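PDB 2FUK: XC6422 protein from Xanthomonas campestris, which is a small serine hydrolase of the alpha/beta-hydrolase fold without a lid, and probably has the hydrolytic activity general to its family. Local coordinates for residues Tyr123-Arg127 with Trp147-Val152; Pro134-Ile140 with Pro155-Ile161. One frame throughout, in Å; residues are numbered along the deposited sequence.

Overall arrangement
Along the chain the four segments alternate: helix segment 123-127, strand segment 134-140, loop segment 147-152, strand segment 155-161. Contact 2, its centre about 9 Å from the centre of the chain, joins neighbouring parallel strands and is buried. Contact 1, its centre about 12 Å from that of contact 2, sets helix 120-132 against the connection between those strands and reaches solvent. Contact 2 rests mainly on main-chain hydrogen bonds, with mostly apolar side chains on both faces and a W158-S139 bond among them; contact 1 has an aromatic cluster and an arginine reaching loop carbonyls. L126 ties the two together, meeting F149 in contact 1 and packing on L137 and W158 of contact 2.

Contact 1 (Tyr123-Arg127 with Trp147-Val152); sequences YVSLR and WDFSDV
Helix 120-132 runs past the irregular loop 147-152, with CA atoms 7.2 Å apart for Y123 and W147 and 5.7 Å for R127 and V152. The loop follows strand 136-140 and the helix follows the probable nucleophile elbow; Y123, W147 and F149 form an aromatic cluster between them. With CG anti to the backbone N (chi1 166°), the Y123 ring stacks face to face on the five-membered ring of W147, centroids 4.4 Å apart and planes at 21°, while W147 CB lies over the same tyrosine in a CH-pi contact. F149 meets that ring rim to rim, F149 CE2 standing 3.3 Å from Y123 CD1, and L126 CD2 lies over one F149 face. The bent R127 chain brings its guanidinium to the loop. R127 NH1 donates to D148 O at 2.8 Å, from above the carbonyl plane, and to S150 O at 2.9 Å. R127 NH2 also reaches S150 O, at 3.0 Å, so two nitrogens grip one oxygen end-on, and V152 CG2 lies over a guanidinium face. D148 OD1 accepts from S150 N in an Asx turn, whereas D148 OD2, 3.8 Å from R127 NH1, makes a long, purely electrostatic salt bridge. Main-chain carbonyls thus hold R127 mainly.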
loop_
_atom_site.group_PDB
_atom_site.type_symbol
_atom_site.label_atom_id
_atom_site.label_comp_id
_atom_site.label_asym_id
_atom_site.label_seq_id
_atom_site.Cartn_x
_atom_site.Cartn_y
_atom_site.Cartn_z
ATOM N N TYR A 123 22.029 5.856 10.587
ATOM C CA TYR A 123 23.330 6.385 10.978
ATOM C C TYR A 123 24.278 6.304 9.786
ATOM O O TYR A 123 24.942 7.278 9.457
ATOM C CB TYR A 123 23.900 5.587 12.160
ATOM C CG TYR A 123 25.376 5.816 12.429
ATOM C CD1 TYR A 123 25.846 7.054 12.877
ATOM C CD2 TYR A 123 26.299 4.787 12.251
ATOM C CE1 TYR A 123 27.207 7.262 13.147
ATOM C CE2 TYR A 123 27.657 4.980 12.517
ATOM C CZ TYR A 123 28.104 6.221 12.967
ATOM O OH TYR A 123 29.443 6.411 13.247
ATOM N N VAL A 124 24.325 5.149 9.129
ATOM C CA VAL A 124 25.219 4.976 7.987
ATOM C C VAL A 124 24.885 5.896 6.816
ATOM O O VAL A 124 25.787 6.470 6.202
ATOM C CB VAL A 124 25.225 3.502 7.488
ATOM C CG1 VAL A 124 26.084 3.373 6.229
ATOM C CG2 VAL A 124 25.775 2.601 8.570
ATOM N N SER A 125 23.602 6.042 6.491
ATOM C CA SER A 125 23.242 6.906 5.378
ATOM C C SER A 125 23.463 8.383 5.693
ATOM O O SER A 125 23.852 9.147 4.819
ATOM C CB SER A 125 21.797 6.654 4.924
ATOM O OG SER A 125 20.866 6.745 5.977
ATOM N N LEU A 126 23.231 8.785 6.941
ATOM C CA LEU A 126 23.443 10.179 7.320
ATOM C C LEU A 126 24.941 10.507 7.266
ATOM O O LEU A 126 25.346 11.543 6.734
ATOM C CB LEU A 126 22.897 10.442 8.732
ATOM C CG LEU A 126 23.095 11.862 9.264
ATOM C CD1 LEU A 126 22.429 12.866 8.338
ATOM C CD2 LEU A 126 22.523 11.970 10.671
ATOM N N ARG A 127 25.761 9.613 7.809
ATOM C CA ARG A 127 27.203 9.820 7.799
ATOM C C ARG A 127 27.729 9.831 6.368
ATOM O O ARG A 127 28.686 10.536 6.059
ATOM C CB ARG A 127 27.907 8.724 8.610
ATOM C CG ARG A 127 27.786 8.894 10.133
ATOM C CD ARG A 127 29.166 9.007 10.773
ATOM N NE ARG A 127 29.888 10.187 10.308
ATOM C CZ ARG A 127 29.885 11.373 10.914
ATOM N NH1 ARG A 127 29.194 11.559 12.033
ATOM N NH2 ARG A 127 30.576 12.380 10.396
ATOM N N TRP A 147 25.317 6.690 18.579
ATOM C CA TRP A 147 26.284 6.881 17.498
ATOM C C TRP A 147 26.630 8.363 17.349
ATOM O O TRP A 147 25.881 9.237 17.799
ATOM C CB TRP A 147 25.721 6.359 16.173
ATOM C CG TRP A 147 25.414 4.890 16.163
ATOM C CD1 TRP A 147 24.189 4.309 16.302
ATOM C CD2 TRP A 147 26.350 3.818 16.001
ATOM N NE1 TRP A 147 24.297 2.939 16.230
ATOM C CE2 TRP A 147 25.615 2.610 16.049
ATOM C CE3 TRP A 147 27.739 3.758 15.820
ATOM C CZ2 TRP A 147 26.222 1.356 15.923
ATOM C CZ3 TRP A 147 28.345 2.506 15.694
ATOM C CH2 TRP A 147 27.582 1.323 15.745
ATOM N N ASP A 148 27.756 8.649 16.701
ATOM C CA ASP A 148 28.183 10.029 16.522
ATOM C C ASP A 148 27.649 10.663 15.242
ATOM O O ASP A 148 27.987 10.225 14.141
ATOM C CB ASP A 148 29.707 10.108 16.533
ATOM C CG ASP A 148 30.211 11.481 16.187
ATOM O OD1 ASP A 148 29.713 12.459 16.797
ATOM O OD2 ASP A 148 31.104 11.581 15.314
ATOM N N PHE A 149 26.826 11.704 15.403
ATOM C CA PHE A 149 26.224 12.428 14.276
ATOM C C PHE A 149 26.882 13.780 14.027
ATOM O O PHE A 149 26.342 14.616 13.296
ATOM C CB PHE A 149 24.730 12.674 14.526
ATOM C CG PHE A 149 23.894 11.421 14.583
ATOM C CD1 PHE A 149 22.613 11.467 15.123
ATOM C CD2 PHE A 149 24.377 10.204 14.113
ATOM C CE1 PHE A 149 21.820 10.314 15.198
ATOM C CE2 PHE A 149 23.592 9.043 14.184
ATOM C CZ PHE A 149 22.313 9.103 14.728
ATOM N N SER A 150 28.037 14.012 14.639
ATOM C CA SER A 150 28.724 15.285 14.459
ATOM C C SER A 150 29.381 15.393 13.088
ATOM O O SER A 150 29.765 14.395 12.483
ATOM C CB SER A 150 29.766 15.499 15.564
ATOM O OG SER A 150 30.706 14.445 15.615
ATOM N N ASP A 151 29.488 16.617 12.592
ATOM C CA ASP A 151 30.100 16.869 11.295
ATOM C C ASP A 151 29.469 16.065 10.150
ATOM O O ASP A 151 30.171 15.461 9.336
ATOM C CB ASP A 151 31.609 16.593 11.360
ATOM C CG ASP A 151 32.373 17.246 10.217
ATOM O OD1 ASP A 151 33.622 17.134 10.178
ATOM O OD2 ASP A 151 31.725 17.879 9.356
ATOM N N VAL A 152 28.142 16.044 10.107
ATOM C CA VAL A 152 27.417 15.370 9.036
ATOM C C VAL A 152 26.846 16.475 8.154
ATOM O O VAL A 152 26.590 17.587 8.629
ATOM C CB VAL A 152 26.269 14.493 9.578
ATOM C CG1 VAL A 152 25.396 14.019 8.439
ATOM C CG2 VAL A 152 26.833 13.292 10.309
#

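Contact 2 (Pro134-Ile140 with Pro155-Ile161); sequences PQVLISI and PAQWLVI
The shortest hydrogen bond between segments 134-140 and 155-161 runs from S139 N to L159 O (2.8 Å), and I138 CA adds a CH...O contact to the same oxygen. These are adjacent parallel strands of the alpha/beta-hydrolase sheet, their directions 11° apart. The exchange continues with L159 N to L137 O (2.9 Å), I161 N to S139 O (3.0 Å) and L137 N to Q157 O (3.1 Å). The residues joining the strands form neither helix nor strand; many relatives insert their lid at this point, so the plain connection agrees with an enzyme that has none. L137, S139, W158 and V160 point to the face under helix 120-132; I138, I140, L159 and I161 take the other, where helix 201-212 packs on I138, L159 and I161. W158, with CG anti to its main-chain nitrogen (chi1 177°), lies alongside L137. L137 CD2 sits over one face of the indole, 3.9 Å from the centroid of its five-membered ring, and V160 CG2 over the opposite face. W158 NE1 donates to S139 OG at 2.9 Å, nearly straight and in the ring plane, which fixes the rotation of the indole. Toward the segment starts, P155 CD rests 3.6 Å from L137 CB, and Q157 NE2 meets Q135 O at 3.2 Å in a bent bond (137° at the hydrogen) from above the carbonyl plane.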
loop_
_atom_site.group_PDB
_atom_site.type_symbol
_atom_site.label_atom_id
_atom_site.label_comp_id
_atom_site.label_asym_id
_atom_site.label_seq_id
_atom_site.Cartn_x
_atom_site.Cartn_y
_atom_site.Cartn_z
ATOM N N PRO A 134 22.999 12.936 -1.715
ATOM C CA PRO A 134 21.659 12.518 -2.138
ATOM C C PRO A 134 20.735 13.733 -2.280
ATOM O O PRO A 134 20.956 14.771 -1.651
ATOM C CB PRO A 134 21.223 11.591 -1.013
ATOM C CG PRO A 134 21.884 12.223 0.196
ATOM C CD PRO A 134 23.274 12.497 -0.337
ATOM N N GLN A 135 19.707 13.599 -3.107
ATOM C CA GLN A 135 18.751 14.681 -3.313
ATOM C C GLN A 135 17.807 14.728 -2.116
ATOM O O GLN A 135 17.360 15.800 -1.705
ATOM C CB GLN A 135 17.978 14.446 -4.619
ATOM C CG GLN A 135 16.774 15.358 -4.853
ATOM C CD GLN A 135 16.233 15.247 -6.278
ATOM O OE1 GLN A 135 16.520 16.095 -7.139
ATOM N NE2 GLN A 135 15.462 14.189 -6.538
ATOM N N VAL A 136 17.519 13.553 -1.564
ATOM C CA VAL A 136 16.646 13.414 -0.407
ATOM C C VAL A 136 17.227 12.373 0.544
ATOM O O VAL A 136 17.756 11.349 0.102
ATOM C CB VAL A 136 15.225 12.942 -0.815
ATOM C CG1 VAL A 136 14.455 12.443 0.416
ATOM C CG2 VAL A 136 14.465 14.074 -1.471
ATOM N N LEU A 137 17.141 12.646 1.844
ATOM C CA LEU A 137 17.615 11.713 2.864
ATOM C C LEU A 137 16.456 11.423 3.809
ATOM O O LEU A 137 15.771 12.345 4.244
ATOM C CB LEU A 137 18.766 12.312 3.671
ATOM C CG LEU A 137 19.305 11.441 4.814
ATOM C CD1 LEU A 137 19.967 10.186 4.254
ATOM C CD2 LEU A 137 20.305 12.243 5.633
ATOM N N ILE A 138 16.231 10.148 4.114
ATOM C CA ILE A 138 15.159 9.769 5.029
ATOM C C ILE A 138 15.768 8.974 6.171
ATOM O O ILE A 138 16.438 7.968 5.941
ATOM C CB ILE A 138 14.101 8.901 4.325
ATOM C CG1 ILE A 138 13.462 9.692 3.185
ATOM C CG2 ILE A 138 13.040 8.462 5.322
ATOM C CD1 ILE A 138 12.741 8.821 2.184
ATOM N N SER A 139 15.550 9.441 7.399
ATOM C CA SER A 139 16.084 8.765 8.577
ATOM C C SER A 139 14.951 8.261 9.450
ATOM O O SER A 139 14.178 9.052 9.974
ATOM C CB SER A 139 16.944 9.726 9.404
ATOM O OG SER A 139 17.943 10.330 8.609
ATOM N N ILE A 140 14.854 6.947 9.598
ATOM C CA ILE A 140 13.825 6.346 10.426
ATOM C C ILE A 140 14.505 5.890 11.714
ATOM O O ILE A 140 15.374 5.025 11.691
ATOM C CB ILE A 140 13.184 5.139 9.714
ATOM C CG1 ILE A 140 12.628 5.581 8.351
ATOM C CG2 ILE A 140 12.082 4.554 10.587
ATOM C CD1 ILE A 140 12.113 4.435 7.485
ATOM N N PRO A 155 21.300 16.530 3.042
ATOM C CA PRO A 155 20.785 17.430 2.014
ATOM C C PRO A 155 19.707 18.308 2.638
ATOM O O PRO A 155 19.232 18.029 3.740
ATOM C CB PRO A 155 20.217 16.472 0.974
ATOM C CG PRO A 155 19.724 15.330 1.826
ATOM C CD PRO A 155 20.843 15.147 2.819
ATOM N N ALA A 156 19.335 19.370 1.931
ATOM C CA ALA A 156 18.310 20.285 2.407
ATOM C C ALA A 156 16.989 19.562 2.621
ATOM O O ALA A 156 16.256 19.860 3.556
ATOM C CB ALA A 156 18.125 21.416 1.414
ATOM N N GLN A 157 16.680 18.620 1.737
ATOM C CA GLN A 157 15.452 17.843 1.847
ATOM C C GLN A 157 15.756 16.586 2.656
ATOM O O GLN A 157 16.214 15.579 2.119
ATOM C CB GLN A 157 14.932 17.498 0.449
ATOM C CG GLN A 157 14.504 18.753 -0.320
ATOM C CD GLN A 157 14.222 18.525 -1.799
ATOM O OE1 GLN A 157 13.606 19.368 -2.445
ATOM N NE2 GLN A 157 14.681 17.405 -2.345
ATOM N N TRP A 158 15.496 16.674 3.956
ATOM C CA TRP A 158 15.752 15.595 4.899
ATOM C C TRP A 158 14.532 15.363 5.787
ATOM O O TRP A 158 13.985 16.302 6.375
ATOM C CB TRP A 158 16.985 15.966 5.731
ATOM C CG TRP A 158 17.382 15.003 6.814
ATOM C CD1 TRP A 158 17.106 13.666 6.881
ATOM C CD2 TRP A 158 18.163 15.311 7.975
ATOM N NE1 TRP A 158 17.665 13.122 8.019
ATOM C CE2 TRP A 158 18.320 14.112 8.706
ATOM C CE3 TRP A 158 18.749 16.487 8.467
ATOM C CZ2 TRP A 158 19.036 14.055 9.908
ATOM C CZ3 TRP A 158 19.461 16.431 9.662
ATOM C CH2 TRP A 158 19.597 15.222 10.369
ATOM N N LEU A 159 14.108 14.106 5.868
ATOM C CA LEU A 159 12.948 13.723 6.662
ATOM C C LEU A 159 13.322 12.742 7.766
ATOM O O LEU A 159 14.020 11.759 7.515
ATOM C CB LEU A 159 11.890 13.081 5.760
ATOM C CG LEU A 159 10.680 12.418 6.423
ATOM C CD1 LEU A 159 9.813 13.461 7.110
ATOM C CD2 LEU A 159 9.873 11.680 5.363
ATOM N N VAL A 160 12.857 13.021 8.980
ATOM C CA VAL A 160 13.109 12.157 10.126
ATOM C C VAL A 160 11.774 11.665 10.681
ATOM O O VAL A 160 10.850 12.454 10.892
ATOM C CB VAL A 160 13.862 12.902 11.256
ATOM C CG1 VAL A 160 13.935 12.016 12.502
ATOM C CG2 VAL A 160 15.263 13.266 10.799
ATOM N N ILE A 161 11.672 10.357 10.894
ATOM C CA ILE A 161 10.470 9.751 11.450
ATOM C C ILE A 161 10.879 9.012 12.717
ATOM O O ILE A 161 11.784 8.175 12.696
ATOM C CB ILE A 161 9.826 8.772 10.452
ATOM C CG1 ILE A 161 9.400 9.548 9.204
ATOM C CG2 ILE A 161 8.637 8.066 11.097
ATOM C CD1 ILE A 161 8.943 8.684 8.065
#